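Local atomic coordinates of isochorismatase family protein family (Burkholderia thailandensis, PDB entry 3TXY), a protein that is of unknown function but belongs to the isochorismatase-like cysteine hydrolase family and probably acts as a hydrolase. Residues D118-L121 / R122-I126; G36-V39 / A40-E44. One frame throughout, in Å; residues are numbered along the deposited sequence.

Contact 1. Residues D118-L121 / R122-I126; sequences DVQL and RRRGI
Leu121 O takes the N-H of Ile126 at 2.9 Å while Gly125 N bonds to Arg122 O at 3.0 Å, the two backward bonds of a Schellman motif that closes helix 117-123. Gly125, with its positive phi of 71°, is where the chain leaves the helix, and Ile126 then heads into strand 128-134. Arg124 N adds a second bond to Leu121 O, arriving from the opposite face of that carbonyl to Ile126 N. The motif also brings an apolar pair together: Leu121 CD2 meets Ile126 CG2 at 3.8 Å, and both side chains pack on Ala15 of the central strand 14-19.

Three i to i+4 side-chain pairs run along the last turns. Asp118 OD2 sits 2.9 Å from Arg122 NH1 in a salt bridge made over the face of the guanidinium; OD2 lies well out of the guanidinium plane and no N-H points at it, so the attraction is probably one of charge alone. Arg122 is modelled in two conformers and the bridge belongs to the one described, which makes it less certain. The other carboxylate oxygen, OD1, is hydrogen-bonded to Tyr152 OH, the stronger polar partner of the acid. Val119 lays CG1 over the centre of one face of the Arg123 guanidinium, 3.6 Å from CZ. Gln120 bends at chi2 (-75°), which carries its amide alongside the extended Arg124 chain, and its NE2 is hydrogen-bonded to Asp116. The amide and guanidinium are nearly coplanar, 25° apart, and Gln120 OE1 lies in the guanidinium plane, gripped side-on by Arg124 NE at 2.8 Å and Arg124 NH2 at 2.9 Å.

Contact 2. Residues G36-V39 / A40-E44; sequences GDVV and AKTAE
Thr42 has OG1 anti to its own carbonyl carbon and beside its backbone N (chi1 -65°), which swings the hydroxyl back over the preceding turn to meet Val38 O. The hydroxyl gives its proton to that carbonyl at 2.8 Å, and Thr42 N donates to the same oxygen at 3.0 Å from the opposite face of the carbonyl plane. The carbonyl of buried Val38 is thus held twice by a single residue, a common way for a threonine inside an alpha-helix to satisfy its hydroxyl. Thr42 OG1 has a further hydrogen bond to Thr132 OG1 of strand 128-134, tying the helix to the sheet.

Val38 runs beside Thr42 and points the same way, its CG1 4.2 Å from Thr42 OG1. Regular i to i+4 bonds continue on both sides of this pair: Ala40 N to Gly36 O, Lys41 N to Asp37 O at 2.9 Å, and Ala43 N to Val39 O.

In the fold, helix 35-51 lies against the parallel sheet. Val38 and Thr42 pack on Leu21, Val38 also reaches Ser162, and Lys41 rests on Asp159 and Ala160 of strand 153-162, while Val39 meets Ala94 in a loop.

Contact 2 comes first along the chain, in helix 35-51, and contact 1 follows in helix 117-123 and the turn after it; their centres lie 24 Å apart and their nearest atoms about 14 Å, so they do not touch. What they share is the six-stranded parallel sheet of the isochorismatase domain. Each helix follows one strand and leads to another: 35-51 lies between strands 14-19 and 56-61 in the chain, and 117-123 between 102-106 and 128-134. Strand 128-134 links them: contact 1 ends just before it, and contact 2 bonds to Thr132 within it. Both contacts are thus structural packing, in connections between successive strands of one sheet.

Contact 1. Residues D118-L121 / R122-I126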
# COMPACT_ATOMS: atom_id res chain seq x y z
N ASP A 118 0.06 10.95 10.80
CA ASP A 118 -0.28 10.12 11.95
C ASP A 118 -0.23 10.93 13.25
O ASP A 118 -1.11 10.82 14.11
CB ASP A 118 0.60 8.89 12.03
CG ASP A 118 0.12 7.93 13.07
OD1 ASP A 118 -0.96 7.33 12.86
OD2 ASP A 118 0.80 7.82 14.12
N VAL A 119 0.81 11.75 13.40
CA VAL A 119 0.91 12.66 14.54
C VAL A 119 -0.37 13.54 14.69
O VAL A 119 -0.92 13.72 15.80
CB VAL A 119 2.18 13.54 14.44
CG1 VAL A 119 2.03 14.84 15.26
CG2 VAL A 119 3.41 12.76 14.89
N GLN A 120 -0.85 14.09 13.57
CA GLN A 120 -2.04 14.96 13.60
C GLN A 120 -3.27 14.16 14.01
O GLN A 120 -4.06 14.58 14.84
CB GLN A 120 -2.29 15.60 12.22
CG GLN A 120 -1.23 16.62 11.78
CD GLN A 120 -1.32 17.96 12.49
OE1 GLN A 120 -2.24 18.21 13.27
NE2 GLN A 120 -0.35 18.84 12.22
N LEU A 121 -3.43 12.98 13.41
CA LEU A 121 -4.56 12.11 13.76
C LEU A 121 -4.54 11.69 15.22
O LEU A 121 -5.54 11.86 15.93
CB LEU A 121 -4.63 10.87 12.86
CG LEU A 121 -4.85 11.19 11.37
CD1 LEU A 121 -4.58 9.99 10.48
CD2 LEU A 121 -6.26 11.70 11.12
N ARG A 122 -3.42 11.16 15.69
CA ARG A 122 -3.30 10.67 17.07
C ARG A 122 -3.58 11.78 18.08
O ARG A 122 -4.38 11.61 19.01
CB ARG A 122 -1.89 10.12 17.34
CG ARG A 122 -1.47 8.94 16.49
CD ARG A 122 -1.38 7.66 17.32
NE ARG A 122 -0.06 7.29 17.85
CZ ARG A 122 0.71 6.36 17.28
NH1 ARG A 122 0.34 5.80 16.15
NH2 ARG A 122 1.87 6.01 17.82
N ARG A 123 -2.92 12.91 17.88
CA ARG A 123 -3.01 13.99 18.84
C ARG A 123 -4.37 14.68 18.87
O ARG A 123 -4.70 15.38 19.84
CB ARG A 123 -1.87 14.96 18.62
CG ARG A 123 -0.57 14.26 18.95
CD ARG A 123 0.62 15.18 18.85
NE ARG A 123 1.88 14.43 18.83
CZ ARG A 123 3.07 15.01 18.70
NH1 ARG A 123 3.15 16.34 18.64
NH2 ARG A 123 4.18 14.26 18.69
N ARG A 124 -5.15 14.47 17.82
CA ARG A 124 -6.49 15.01 17.71
C ARG A 124 -7.54 13.97 18.12
O ARG A 124 -8.74 14.20 17.98
CB ARG A 124 -6.69 15.51 16.28
CG ARG A 124 -5.84 16.72 15.98
CD ARG A 124 -5.88 17.13 14.51
NE ARG A 124 -4.89 18.15 14.21
CZ ARG A 124 -5.07 19.46 14.34
NH1 ARG A 124 -6.23 19.95 14.75
NH2 ARG A 124 -4.09 20.30 14.04
N GLY A 125 -7.07 12.82 18.59
CA GLY A 125 -7.93 11.74 19.08
C GLY A 125 -8.72 11.03 18.01
O GLY A 125 -9.78 10.50 18.29
N ILE A 126 -8.21 11.01 16.77
CA ILE A 126 -8.98 10.50 15.63
C ILE A 126 -8.84 8.98 15.45
O ILE A 126 -7.72 8.45 15.45
CB ILE A 126 -8.55 11.19 14.33
CG1 ILE A 126 -8.80 12.71 14.42
CG2 ILE A 126 -9.26 10.57 13.13
CD1 ILE A 126 -10.24 13.12 14.70

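Contact 2. Residues G36-V39 / A40-E44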
# COMPACT_ATOMS: atom_id res chain seq x y z
N GLY A 36 -12.14 18.39 -11.06
CA GLY A 36 -13.04 19.45 -10.57
C GLY A 36 -14.17 18.91 -9.71
O GLY A 36 -14.48 19.49 -8.66
N ASP A 37 -14.77 17.81 -10.12
CA ASP A 37 -15.83 17.18 -9.32
C ASP A 37 -15.28 16.62 -8.02
O ASP A 37 -15.96 16.67 -6.99
CB ASP A 37 -16.50 16.04 -10.08
CG ASP A 37 -17.32 16.51 -11.27
OD1 ASP A 37 -17.63 17.72 -11.38
OD2 ASP A 37 -17.66 15.64 -12.11
N VAL A 38 -14.08 16.06 -8.05
CA VAL A 38 -13.47 15.53 -6.83
C VAL A 38 -13.21 16.67 -5.86
O VAL A 38 -13.49 16.56 -4.67
CB VAL A 38 -12.16 14.77 -7.11
CG1 VAL A 38 -11.48 14.39 -5.81
CG2 VAL A 38 -12.43 13.56 -7.98
N VAL A 39 -12.70 17.78 -6.38
CA VAL A 39 -12.49 18.99 -5.59
C VAL A 39 -13.81 19.48 -5.00
O VAL A 39 -13.90 19.74 -3.80
CB VAL A 39 -11.80 20.11 -6.42
CG1 VAL A 39 -11.81 21.44 -5.65
CG2 VAL A 39 -10.38 19.70 -6.78
N ALA A 40 -14.85 19.57 -5.82
CA ALA A 40 -16.15 20.10 -5.36
C ALA A 40 -16.74 19.23 -4.26
O ALA A 40 -17.21 19.73 -3.24
CB ALA A 40 -17.13 20.19 -6.51
N LYS A 41 -16.71 17.92 -4.48
CA LYS A 41 -17.28 16.97 -3.52
C LYS A 41 -16.55 17.05 -2.20
O LYS A 41 -17.15 16.97 -1.12
CB LYS A 41 -17.11 15.58 -4.06
CG LYS A 41 -18.13 14.61 -3.58
CD LYS A 41 -19.35 14.71 -4.47
CE LYS A 41 -20.51 15.28 -3.73
NZ LYS A 41 -21.67 15.23 -4.67
N THR A 42 -15.23 17.18 -2.28
CA THR A 42 -14.38 17.24 -1.10
C THR A 42 -14.69 18.51 -0.29
O THR A 42 -14.80 18.45 0.94
CB THR A 42 -12.89 17.20 -1.49
OG1 THR A 42 -12.61 15.92 -2.10
CG2 THR A 42 -12.01 17.37 -0.27
N ALA A 43 -14.83 19.64 -0.98
CA ALA A 43 -15.19 20.88 -0.31
C ALA A 43 -16.53 20.76 0.44
O ALA A 43 -16.64 21.19 1.58
CB ALA A 43 -15.23 22.03 -1.30
N GLU A 44 -17.52 20.14 -0.20
CA GLU A 44 -18.83 19.93 0.41
C GLU A 44 -18.71 19.10 1.67
O GLU A 44 -19.32 19.41 2.69
CB GLU A 44 -19.79 19.21 -0.54
CG GLU A 44 -20.30 20.02 -1.73
CD GLU A 44 -21.02 19.13 -2.75
OE1 GLU A 44 -21.72 18.18 -2.33
OE2 GLU A 44 -20.85 19.37 -3.97